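Local coordinates for protein probable hydrogenase maturation factor HypB (Methanocaldococcus jannaschii, PDB 2HF9) that binds GTP and probably hydrolyses it slowly, as a homodimer, to support nickel insertion during the maturation of [NiFe] hydrogenases, at residues S148-D153 against D178-D183; L168-K173 against V201-K206; T155-P160 against A191-P196. All coordinates share one frame; numbering follows the deposited sequence.

Interaction 1: residues S148-D153 against D178-D183; sequences STTEGD and DAVGAD. With GSP (5'-guanosine-diphosphate-monothiophosphate), chain H.
Val-180 and Ala-182 press their methyl groups against the short 3-10 turn that starts at Thr-149, and this is the dense half of the contact. The carbonyl oxygen of Thr-149 is the focus: Val-180 CG2 lies 3.5 Å from Thr-149 O, and Ala-182 CB approaches the same Thr-149 O to 3.6 Å. Though two methyls lie against it, this oxygen accepts from Gly-152 N within its own turn. The first torsion of Val-180 (chi1 -73°) sets CG1 beside its own backbone N, from where it reaches Thr-150 CA at 3.9 Å. The hydroxyl of Thr-149 is held separately, by the carbonyl of Lys-173.

Val-180 closes a weakly bonded helix whose end is a Schellman motif, with Gly-181 at positive phi as the C-prime residue. Just before it, two carbonyls face a nucleotide held largely by the second subunit, its P-loop included: guanine N2 donates to Ala-179 O over 2.9 Å, while ribose O3' makes a weak bond to Val-180 O. The contact thus belongs to the dimer interface of this SIMIBI GTPase, where each subunit borders the nucleotide of its partner.

Toward solvent the packing gives way to one polar link. Asp-183 N donates to Asp-153 OD2 at 2.9 Å, fairly straight at 158°, and meets the anti lone pair of that oxygen. The two carboxylates are turned 53° against each other and keep apart, Asp-153 OD2 being 5.5 Å from Asp-183 OD2, so their like charges probably repel only mildly. Asp-183 turns its own OD1 to the backbone N of Lys-186, capping helix 184-194, and Gly-181 and Asp-183 remain exposed.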
loop_
_atom_site.group_PDB
_atom_site.type_symbol
_atom_site.label_atom_id
_atom_site.label_comp_id
_atom_site.label_asym_id
_atom_site.label_seq_id
_atom_site.Cartn_x
_atom_site.Cartn_y
_atom_site.Cartn_z
ATOM N N SER A 148 4.336 5.981 6.820
ATOM C CA SER A 148 3.758 6.954 7.726
ATOM C C SER A 148 3.151 6.304 8.957
ATOM O O SER A 148 2.785 5.124 8.935
ATOM C CB SER A 148 2.748 7.841 6.993
ATOM O OG SER A 148 1.560 7.136 6.704
ATOM N N THR A 149 3.053 7.086 10.031
ATOM C CA THR A 149 2.553 6.590 11.314
ATOM C C THR A 149 1.154 5.974 11.197
ATOM O O THR A 149 0.828 5.035 11.919
ATOM C CB THR A 149 2.541 7.704 12.390
ATOM O OG1 THR A 149 1.621 8.732 12.008
ATOM C CG2 THR A 149 3.940 8.311 12.555
ATOM N N THR A 150 0.354 6.487 10.262
ATOM C CA THR A 150 -1.047 6.084 10.123
ATOM C C THR A 150 -1.254 4.681 9.541
ATOM O O THR A 150 -2.375 4.168 9.537
ATOM C CB THR A 150 -1.874 7.123 9.336
ATOM O OG1 THR A 150 -1.326 7.300 8.020
ATOM C CG2 THR A 150 -1.884 8.452 10.069
ATOM N N GLU A 151 -0.171 4.077 9.059
ATOM C CA GLU A 151 -0.182 2.693 8.583
ATOM C C GLU A 151 0.030 1.711 9.746
ATOM O O GLU A 151 -0.127 0.503 9.585
ATOM C CB GLU A 151 0.892 2.497 7.510
ATOM C CG GLU A 151 0.639 3.291 6.220
ATOM C CD GLU A 151 1.890 3.972 5.674
ATOM O OE1 GLU A 151 3.011 3.454 5.884
ATOM O OE2 GLU A 151 1.746 5.029 5.023
ATOM N N GLY A 152 0.384 2.242 10.914
ATOM C CA GLY A 152 0.687 1.419 12.084
ATOM C C GLY A 152 2.180 1.331 12.326
ATOM O O GLY A 152 2.983 1.441 11.390
ATOM N N ASP A 153 2.561 1.124 13.584
ATOM C CA ASP A 153 3.978 1.107 13.949
ATOM C C ASP A 153 4.685 -0.245 13.753
ATOM O O ASP A 153 5.840 -0.397 14.148
ATOM C CB ASP A 153 4.194 1.662 15.368
ATOM C CG ASP A 153 3.493 0.849 16.442
ATOM O OD1 ASP A 153 3.081 -0.301 16.176
ATOM O OD2 ASP A 153 3.363 1.373 17.564
ATOM N N ASP A 178 0.026 9.807 17.852
ATOM C CA ASP A 178 -0.794 9.590 19.045
ATOM C C ASP A 178 -2.234 9.210 18.703
ATOM O O ASP A 178 -2.859 8.429 19.416
ATOM C CB ASP A 178 -0.766 10.821 19.955
ATOM C CG ASP A 178 0.611 11.075 20.562
ATOM O OD1 ASP A 178 1.511 10.216 20.426
ATOM O OD2 ASP A 178 0.792 12.142 21.180
ATOM N N ALA A 179 -2.748 9.756 17.603
ATOM C CA ALA A 179 -4.126 9.509 17.186
ATOM C C ALA A 179 -4.357 8.096 16.637
ATOM O O ALA A 179 -5.479 7.600 16.669
ATOM C CB ALA A 179 -4.575 10.571 16.182
ATOM N N VAL A 180 -3.295 7.460 16.139
ATOM C CA VAL A 180 -3.342 6.058 15.695
ATOM C C VAL A 180 -2.736 5.092 16.712
ATOM O O VAL A 180 -2.833 3.870 16.553
ATOM C CB VAL A 180 -2.622 5.843 14.326
ATOM C CG1 VAL A 180 -3.446 6.412 13.192
ATOM C CG2 VAL A 180 -1.219 6.443 14.337
ATOM N N GLY A 181 -2.106 5.640 17.746
ATOM C CA GLY A 181 -1.445 4.833 18.769
ATOM C C GLY A 181 -0.106 4.279 18.313
ATOM O O GLY A 181 0.345 3.247 18.814
ATOM N N ALA A 182 0.531 4.970 17.365
ATOM C CA ALA A 182 1.824 4.547 16.823
ATOM C C ALA A 182 2.983 5.066 17.665
ATOM O O ALA A 182 2.998 6.229 18.063
ATOM C CB ALA A 182 1.972 5.000 15.377
ATOM N N ASP A 183 3.950 4.190 17.929
ATOM C CA ASP A 183 5.140 4.533 18.702
ATOM C C ASP A 183 6.250 4.884 17.721
ATOM O O ASP A 183 6.852 3.992 17.125
ATOM C CB ASP A 183 5.545 3.345 19.590
ATOM C CG ASP A 183 6.700 3.668 20.546
ATOM O OD1 ASP A 183 7.456 4.634 20.313
ATOM O OD2 ASP A 183 6.856 2.928 21.543
HETATM P PG GSP H . -1.569 -4.421 7.427
HETATM O O3B GSP H . -2.465 -3.331 8.201
HETATM S S1G GSP H . -1.593 -4.166 5.722
HETATM O O2G GSP H . -0.145 -4.260 7.997
HETATM O O3G GSP H . -2.096 -5.824 7.755
HETATM P PB GSP H . -4.045 -3.455 8.496
HETATM O O1B GSP H . -4.775 -3.011 7.292
HETATM O O2B GSP H . -4.451 -4.787 8.982
HETATM P PA GSP H . -4.274 -2.461 11.202
HETATM O O1A GSP H . -5.517 -3.105 11.673
HETATM O O2A GSP H . -3.057 -3.143 11.709
HETATM O O3A GSP H . -4.279 -2.305 9.602
HETATM O "O5'" GSP H . -4.303 -0.911 11.635
HETATM C "C5'" GSP H . -3.202 -0.063 11.374
HETATM C "C4'" GSP H . -3.203 1.071 12.396
HETATM O "O4'" GSP H . -4.325 1.913 12.181
HETATM C "C3'" GSP H . -3.321 0.554 13.821
HETATM O "O3'" GSP H . -2.449 1.320 14.617
HETATM C "C2'" GSP H . -4.761 0.823 14.210
HETATM O "O2'" GSP H . -4.879 1.086 15.585
HETATM C "C1'" GSP H . -5.084 2.045 13.370
HETATM N N9 GSP H . -6.504 2.213 13.015
HETATM C C8 GSP H . -7.321 1.351 12.323
HETATM N N7 GSP H . -8.538 1.934 12.201
HETATM C C5 GSP H . -8.504 3.152 12.788
HETATM C C6 GSP H . -9.450 4.166 12.951
HETATM O O6 GSP H . -10.591 4.039 12.518
HETATM N N1 GSP H . -9.098 5.326 13.613
HETATM C C2 GSP H . -7.819 5.485 14.111
HETATM N N2 GSP H . -7.477 6.598 14.748
HETATM N N3 GSP H . -6.886 4.480 13.946
HETATM C C4 GSP H . -7.224 3.338 13.296
#

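Interaction 2: residues L168-K173 against V201-K206; sequences LIVINK and VLLSLK. With GSP (5'-guanosine-diphosphate-monothiophosphate), chain E.
Val-170 pairs with Val-201 and Ile-171 with Leu-202 as parallel strands, joined by a ladder in which Val-201 N bonds to Ile-169 O (2.9 Å), Ile-171 N to Val-201 O and Leu-203 N to Ile-171 O (2.8 Å). The first two bonds run nearly along the C=O axis; the third donor is tilted 30° from the carbonyl plane, where the edge strand is ending.

Side chains interlock on both faces of the sheet. Leu-168 CD1 touches Val-201 CG2 at 3.6 Å, and Val-170 CG1, set anti to its backbone N (chi1 177°), meets Leu-203 CD2 at 3.6 Å. On the face carrying Ile-171 and Leu-202, those two chains lie side by side and point the same way, Leu-202 CD2 resting 3.8 Å from Ile-171 CB.

Beyond the strands both segments reach the guanine. Asn-172 and Lys-173, followed by Asp-175, fit the NKxD motif of GTPases. Lys-173 CG passes 3.5 Å from guanine C5, with the aliphatic part of Lys-206 on the opposite side of the base, while Leu-205 N donates to O6 over 2.7 Å. The ammonium of Lys-173 crosses to Thr-150 O of the second subunit.

Strand 168-172 lies between 142-148 and the edge strand 199-202; helix 211-224 packs on Leu-168, Val-201 and Leu-203, and helix 51-62, which follows the P-loop, lies against Leu-203 and Leu-205.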
loop_
_atom_site.group_PDB
_atom_site.type_symbol
_atom_site.label_atom_id
_atom_site.label_comp_id
_atom_site.label_asym_id
_atom_site.label_seq_id
_atom_site.Cartn_x
_atom_site.Cartn_y
_atom_site.Cartn_z
ATOM N N LEU A 168 17.390 6.194 2.368
ATOM C CA LEU A 168 16.700 7.039 3.326
ATOM C C LEU A 168 15.347 6.426 3.657
ATOM O O LEU A 168 14.581 6.071 2.761
ATOM C CB LEU A 168 16.509 8.461 2.777
ATOM C CG LEU A 168 15.603 9.406 3.580
ATOM C CD1 LEU A 168 16.216 9.775 4.928
ATOM C CD2 LEU A 168 15.238 10.660 2.786
ATOM N N ILE A 169 15.066 6.310 4.952
ATOM C CA ILE A 169 13.757 5.881 5.419
ATOM C C ILE A 169 13.083 7.063 6.117
ATOM O O ILE A 169 13.597 7.609 7.103
ATOM C CB ILE A 169 13.850 4.641 6.334
ATOM C CG1 ILE A 169 14.397 3.448 5.538
ATOM C CG2 ILE A 169 12.481 4.302 6.921
ATOM C CD1 ILE A 169 14.954 2.302 6.373
ATOM N N VAL A 170 11.947 7.472 5.564
ATOM C CA VAL A 170 11.166 8.584 6.094
ATOM C C VAL A 170 9.933 8.043 6.812
ATOM O O VAL A 170 9.104 7.348 6.217
ATOM C CB VAL A 170 10.744 9.565 4.968
ATOM C CG1 VAL A 170 9.876 10.690 5.518
ATOM C CG2 VAL A 170 11.977 10.138 4.275
ATOM N N ILE A 171 9.849 8.337 8.106
ATOM C CA ILE A 171 8.674 8.024 8.903
ATOM C C ILE A 171 7.870 9.316 8.976
ATOM O O ILE A 171 8.173 10.221 9.770
ATOM C CB ILE A 171 9.057 7.479 10.303
ATOM C CG1 ILE A 171 9.910 6.209 10.159
ATOM C CG2 ILE A 171 7.808 7.188 11.135
ATOM C CD1 ILE A 171 10.823 5.916 11.343
ATOM N N ASN A 172 6.873 9.402 8.100
ATOM C CA ASN A 172 6.096 10.615 7.895
ATOM C C ASN A 172 4.836 10.631 8.771
ATOM O O ASN A 172 4.496 9.621 9.403
ATOM C CB ASN A 172 5.741 10.760 6.400
ATOM C CG ASN A 172 5.152 12.120 6.051
ATOM O OD1 ASN A 172 4.234 12.215 5.224
ATOM N ND2 ASN A 172 5.667 13.174 6.673
ATOM N N LYS A 173 4.162 11.782 8.802
ATOM C CA LYS A 173 2.924 11.997 9.570
ATOM C C LYS A 173 3.128 11.811 11.075
ATOM O O LYS A 173 2.249 11.288 11.761
ATOM C CB LYS A 173 1.776 11.101 9.066
ATOM C CG LYS A 173 1.434 11.270 7.588
ATOM C CD LYS A 173 0.228 10.422 7.194
ATOM C CE LYS A 173 0.151 10.260 5.688
ATOM N NZ LYS A 173 -0.600 9.012 5.323
ATOM N N VAL A 201 14.698 9.415 9.081
ATOM C CA VAL A 201 14.187 10.744 9.408
ATOM C C VAL A 201 12.733 10.669 9.878
ATOM O O VAL A 201 11.887 10.058 9.224
ATOM C CB VAL A 201 14.331 11.715 8.198
ATOM C CG1 VAL A 201 13.653 13.063 8.466
ATOM C CG2 VAL A 201 15.800 11.922 7.838
ATOM N N LEU A 202 12.464 11.279 11.030
ATOM C CA LEU A 202 11.101 11.459 11.515
ATOM C C LEU A 202 10.568 12.769 10.946
ATOM O O LEU A 202 11.186 13.829 11.102
ATOM C CB LEU A 202 11.054 11.454 13.050
ATOM C CG LEU A 202 11.420 10.126 13.729
ATOM C CD1 LEU A 202 11.639 10.324 15.229
ATOM C CD2 LEU A 202 10.353 9.060 13.478
ATOM N N LEU A 203 9.430 12.687 10.268
ATOM C CA LEU A 203 8.933 13.815 9.487
ATOM C C LEU A 203 7.454 14.091 9.698
ATOM O O LEU A 203 6.647 13.171 9.847
ATOM C CB LEU A 203 9.204 13.577 7.989
ATOM C CG LEU A 203 8.769 14.655 6.979
ATOM C CD1 LEU A 203 9.558 15.943 7.158
ATOM C CD2 LEU A 203 8.878 14.154 5.546
ATOM N N SER A 204 7.106 15.374 9.703
ATOM C CA SER A 204 5.736 15.792 9.476
ATOM C C SER A 204 5.741 16.826 8.363
ATOM O O SER A 204 6.367 17.878 8.495
ATOM C CB SER A 204 5.112 16.399 10.731
ATOM O OG SER A 204 3.843 16.955 10.418
ATOM N N LEU A 205 5.052 16.519 7.267
ATOM C CA LEU A 205 4.897 17.475 6.175
ATOM C C LEU A 205 3.807 18.508 6.462
ATOM O O LEU A 205 3.582 19.417 5.660
ATOM C CB LEU A 205 4.641 16.747 4.852
ATOM C CG LEU A 205 5.876 16.017 4.303
ATOM C CD1 LEU A 205 5.492 15.018 3.228
ATOM C CD2 LEU A 205 6.936 17.014 3.787
ATOM N N LYS A 206 3.130 18.355 7.601
ATOM C CA LYS A 206 2.158 19.341 8.077
ATOM C C LYS A 206 2.862 20.431 8.898
ATOM O O LYS A 206 2.733 21.613 8.595
ATOM C CB LYS A 206 1.053 18.657 8.889
ATOM C CG LYS A 206 -0.076 19.573 9.352
ATOM C CD LYS A 206 -1.213 18.737 9.941
ATOM C CE LYS A 206 -2.488 19.544 10.132
ATOM N NZ LYS A 206 -3.624 18.639 10.488
HETATM P PG GSP E . -0.126 8.007 -3.530
HETATM O O3B GSP E . 0.010 8.822 -2.149
HETATM S S1G GSP E . 0.333 6.364 -3.281
HETATM O O2G GSP E . -1.610 8.098 -3.931
HETATM O O3G GSP E . 0.746 8.682 -4.601
HETATM P PB GSP E . 1.308 9.674 -1.708
HETATM O O1B GSP E . 2.238 8.779 -0.990
HETATM O O2B GSP E . 1.946 10.393 -2.825
HETATM P PA GSP E . 0.187 12.162 -0.694
HETATM O O1A GSP E . 1.314 13.109 -0.868
HETATM O O2A GSP E . -0.834 12.316 -1.763
HETATM O O3A GSP E . 0.691 10.638 -0.569
HETATM O "O5'" GSP E . -0.422 12.372 0.772
HETATM C "C5'" GSP E . -1.492 11.574 1.241
HETATM C "C4'" GSP E . -2.310 12.354 2.264
HETATM O "O4'" GSP E . -1.582 12.512 3.471
HETATM C "C3'" GSP E . -2.678 13.754 1.801
HETATM O "O3'" GSP E . -3.994 13.979 2.253
HETATM C "C2'" GSP E . -1.709 14.656 2.534
HETATM O "O2'" GSP E . -2.260 15.916 2.813
HETATM C "C1'" GSP E . -1.475 13.884 3.818
HETATM N N9 GSP E . -0.160 14.046 4.458
HETATM C C8 GSP E . 1.083 13.804 3.926
HETATM N N7 GSP E . 2.001 14.031 4.893
HETATM C C5 GSP E . 1.362 14.394 6.029
HETATM C C6 GSP E . 1.813 14.731 7.305
HETATM O O6 GSP E . 3.016 14.731 7.560
HETATM N N1 GSP E . 0.891 15.056 8.284
HETATM C C2 GSP E . -0.464 15.056 7.997
HETATM N N2 GSP E . -1.346 15.376 8.938
HETATM N N3 GSP E . -0.907 14.717 6.731
HETATM C C4 GSP E . -0.001 14.392 5.769
#

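Interaction 3: residues T155-P160 against A191-P196; sequences TIEKHP and AKRINP. With GSP (5'-guanosine-diphosphate-monothiophosphate), chain H.
In this P-loop GTPase fold the loop between strand 142-148 and helix 160-163 packs on the last turn of helix 184-194, with Ile-194 reaching into the type I turn that runs from Ile-156 to His-159. Ile-194 CD1 lies 3.7 Å from Glu-157 CA and 3.8 Å from Ile-156 O, so the methyl touches backbone as much as side chain. The other branch, CG2, stands anti to the backbone N and meets Pro-160 CB at 3.9 Å, where helix 160-163 begins. One helical turn earlier, Ile-156 packs beside Ala-191: its CG2 lies 3.8 Å from Ala-191 N, and its CD1 is 4.1 Å from Ala-191 CB. Met-163 adds a further side chain against both isoleucines.

At the exposed margin Glu-157 OE1 comes obliquely to within 4.2 Å of Arg-193 NH2, beyond a salt bridge. Their firmer partners are Lys-186 for Glu-157 and Asp-190 for Arg-193. Lys-158 points away from the helix, makes a weak bond to O2G of the nucleotide held largely by the second subunit, and forms a salt bridge with Asp-74 of that subunit.

With charges only skirting the join, cohesion between these two segments probably rests on apolar packing, while the Glu-157 to Lys-186 salt bridge ties the same loop to an earlier part of the helix.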
loop_
_atom_site.group_PDB
_atom_site.type_symbol
_atom_site.label_atom_id
_atom_site.label_comp_id
_atom_site.label_asym_id
_atom_site.label_seq_id
_atom_site.Cartn_x
_atom_site.Cartn_y
_atom_site.Cartn_z
ATOM N N THR A 155 4.694 -1.465 10.586
ATOM C CA THR A 155 4.882 -1.373 9.136
ATOM C C THR A 155 6.325 -1.600 8.669
ATOM O O THR A 155 6.558 -2.251 7.644
ATOM C CB THR A 155 4.335 -0.022 8.617
ATOM O OG1 THR A 155 2.935 0.049 8.913
ATOM C CG2 THR A 155 4.530 0.120 7.115
ATOM N N ILE A 156 7.291 -1.080 9.424
ATOM C CA ILE A 156 8.699 -1.272 9.072
ATOM C C ILE A 156 9.144 -2.725 9.296
ATOM O O ILE A 156 9.743 -3.331 8.407
ATOM C CB ILE A 156 9.627 -0.255 9.786
ATOM C CG1 ILE A 156 9.272 1.168 9.335
ATOM C CG2 ILE A 156 11.099 -0.561 9.498
ATOM C CD1 ILE A 156 9.759 2.270 10.245
ATOM N N GLU A 157 8.820 -3.298 10.453
ATOM C CA GLU A 157 9.235 -4.680 10.714
ATOM C C GLU A 157 8.450 -5.732 9.919
ATOM O O GLU A 157 8.925 -6.856 9.741
ATOM C CB GLU A 157 9.338 -5.004 12.214
ATOM C CG GLU A 157 8.100 -4.794 13.061
ATOM C CD GLU A 157 8.326 -5.222 14.511
ATOM O OE1 GLU A 157 9.275 -5.993 14.773
ATOM O OE2 GLU A 157 7.555 -4.792 15.389
ATOM N N LYS A 158 7.275 -5.342 9.417
ATOM C CA LYS A 158 6.458 -6.197 8.552
ATOM C C LYS A 158 6.938 -6.239 7.103
ATOM O O LYS A 158 6.503 -7.099 6.334
ATOM C CB LYS A 158 4.998 -5.744 8.569
ATOM C CG LYS A 158 4.134 -6.389 9.632
ATOM C CD LYS A 158 2.776 -5.693 9.686
ATOM C CE LYS A 158 1.683 -6.607 10.203
ATOM N NZ LYS A 158 0.840 -7.170 9.110
ATOM N N HIS A 159 7.808 -5.305 6.719
ATOM C CA HIS A 159 8.306 -5.250 5.341
ATOM C C HIS A 159 9.817 -4.988 5.281
ATOM O O HIS A 159 10.247 -3.998 4.684
ATOM C CB HIS A 159 7.544 -4.188 4.529
ATOM C CG HIS A 159 6.054 -4.302 4.625
ATOM N ND1 HIS A 159 5.302 -5.015 3.715
ATOM C CD2 HIS A 159 5.175 -3.789 5.519
ATOM C CE1 HIS A 159 4.026 -4.943 4.050
ATOM N NE2 HIS A 159 3.921 -4.206 5.141
ATOM N N PRO A 160 10.630 -5.887 5.879
ATOM C CA PRO A 160 12.071 -5.628 5.968
ATOM C C PRO A 160 12.784 -5.639 4.608
ATOM O O PRO A 160 13.802 -4.965 4.450
ATOM C CB PRO A 160 12.578 -6.757 6.871
ATOM C CG PRO A 160 11.591 -7.862 6.689
ATOM C CD PRO A 160 10.268 -7.185 6.486
ATOM N N ALA A 191 13.642 0.813 11.888
ATOM C CA ALA A 191 14.296 1.208 10.642
ATOM C C ALA A 191 15.819 1.134 10.745
ATOM O O ALA A 191 16.477 0.600 9.857
ATOM C CB ALA A 191 13.855 2.611 10.236
ATOM N N LYS A 192 16.364 1.673 11.834
ATOM C CA LYS A 192 17.810 1.663 12.072
ATOM C C LYS A 192 18.371 0.240 12.192
ATOM O O LYS A 192 19.458 -0.049 11.691
ATOM C CB LYS A 192 18.141 2.441 13.340
ATOM C CG LYS A 192 18.059 3.952 13.224
ATOM C CD LYS A 192 18.339 4.572 14.585
ATOM C CE LYS A 192 18.381 6.083 14.531
ATOM N NZ LYS A 192 18.692 6.641 15.879
ATOM N N ARG A 193 17.618 -0.634 12.861
ATOM C CA ARG A 193 18.042 -2.011 13.116
ATOM C C ARG A 193 17.982 -2.858 11.847
ATOM O O ARG A 193 18.884 -3.645 11.579
ATOM C CB ARG A 193 17.189 -2.644 14.224
ATOM C CG ARG A 193 17.489 -4.121 14.509
ATOM C CD ARG A 193 16.571 -4.701 15.587
ATOM N NE ARG A 193 15.162 -4.719 15.188
ATOM C CZ ARG A 193 14.236 -3.883 15.651
ATOM N NH1 ARG A 193 14.551 -2.938 16.529
ATOM N NH2 ARG A 193 12.986 -3.989 15.229
ATOM N N ILE A 194 16.918 -2.687 11.071
ATOM C CA ILE A 194 16.722 -3.460 9.843
ATOM C C ILE A 194 17.669 -2.998 8.731
ATOM O O ILE A 194 18.179 -3.818 7.965
ATOM C CB ILE A 194 15.235 -3.451 9.410
ATOM C CG1 ILE A 194 14.401 -4.242 10.426
ATOM C CG2 ILE A 194 15.057 -4.040 8.010
ATOM C CD1 ILE A 194 12.900 -3.985 10.372
ATOM N N ASN A 195 17.914 -1.691 8.669
ATOM C CA ASN A 195 18.869 -1.118 7.721
ATOM C C ASN A 195 19.826 -0.133 8.406
ATOM O O ASN A 195 19.605 1.083 8.369
ATOM C CB ASN A 195 18.141 -0.450 6.540
ATOM C CG ASN A 195 19.079 -0.117 5.389
ATOM O OD1 ASN A 195 20.303 -0.123 5.544
ATOM N ND2 ASN A 195 18.508 0.178 4.227
ATOM N N PRO A 196 20.898 -0.661 9.039
ATOM C CA PRO A 196 21.892 0.146 9.750
ATOM C C PRO A 196 22.606 1.186 8.889
ATOM O O PRO A 196 23.148 2.149 9.427
ATOM C CB PRO A 196 22.899 -0.898 10.251
ATOM C CG PRO A 196 22.143 -2.163 10.309
ATOM C CD PRO A 196 21.207 -2.099 9.134
HETATM P PG GSP H . -1.569 -4.421 7.427
HETATM O O3B GSP H . -2.465 -3.331 8.201
HETATM S S1G GSP H . -1.593 -4.166 5.722
HETATM O O2G GSP H . -0.145 -4.260 7.997
HETATM O O3G GSP H . -2.096 -5.824 7.755
HETATM P PB GSP H . -4.045 -3.455 8.496
HETATM O O1B GSP H . -4.775 -3.011 7.292
HETATM O O2B GSP H . -4.451 -4.787 8.982
HETATM P PA GSP H . -4.274 -2.461 11.202
HETATM O O1A GSP H . -5.517 -3.105 11.673
HETATM O O2A GSP H . -3.057 -3.143 11.709
HETATM O O3A GSP H . -4.279 -2.305 9.602
HETATM O "O5'" GSP H . -4.303 -0.911 11.635
HETATM C "C5'" GSP H . -3.202 -0.063 11.374
HETATM C "C4'" GSP H . -3.203 1.071 12.396
HETATM O "O4'" GSP H . -4.325 1.913 12.181
HETATM C "C3'" GSP H . -3.321 0.554 13.821
HETATM O "O3'" GSP H . -2.449 1.320 14.617
HETATM C "C2'" GSP H . -4.761 0.823 14.210
HETATM O "O2'" GSP H . -4.879 1.086 15.585
HETATM C "C1'" GSP H . -5.084 2.045 13.370
HETATM N N9 GSP H . -6.504 2.213 13.015
HETATM C C8 GSP H . -7.321 1.351 12.323
HETATM N N7 GSP H . -8.538 1.934 12.201
HETATM C C5 GSP H . -8.504 3.152 12.788
HETATM C C6 GSP H . -9.450 4.166 12.951
HETATM O O6 GSP H . -10.591 4.039 12.518
HETATM N N1 GSP H . -9.098 5.326 13.613
HETATM C C2 GSP H . -7.819 5.485 14.111
HETATM N N2 GSP H . -7.477 6.598 14.748
HETATM N N3 GSP H . -6.886 4.480 13.946
HETATM C C4 GSP H . -7.224 3.338 13.296
#

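In the fold
Along the chain, 148-153, 155-160 and 168-173 come first and their partners 178-183, 191-196 and 201-206 follow in the same order, so every pair of interactions crosses. Centres of interactions 1 and 2 are about 12 Å apart; interaction 3 lies about 15 Å from each. Strand 168-172 joins them: its C-terminal end is tied to the turn of interaction 1 by a probable backbone hydrogen bond of Thr-149 N to Asn-172 O, while Ile-171 and Ile-169 pack on Ile-156 and Ala-191 of interaction 3. Interaction 2 grips the chain's own guanine, whereas interactions 1 and 3 touch the other nucleotide, so one framework borders both nucleotide sites, consistent with their being structurally linked.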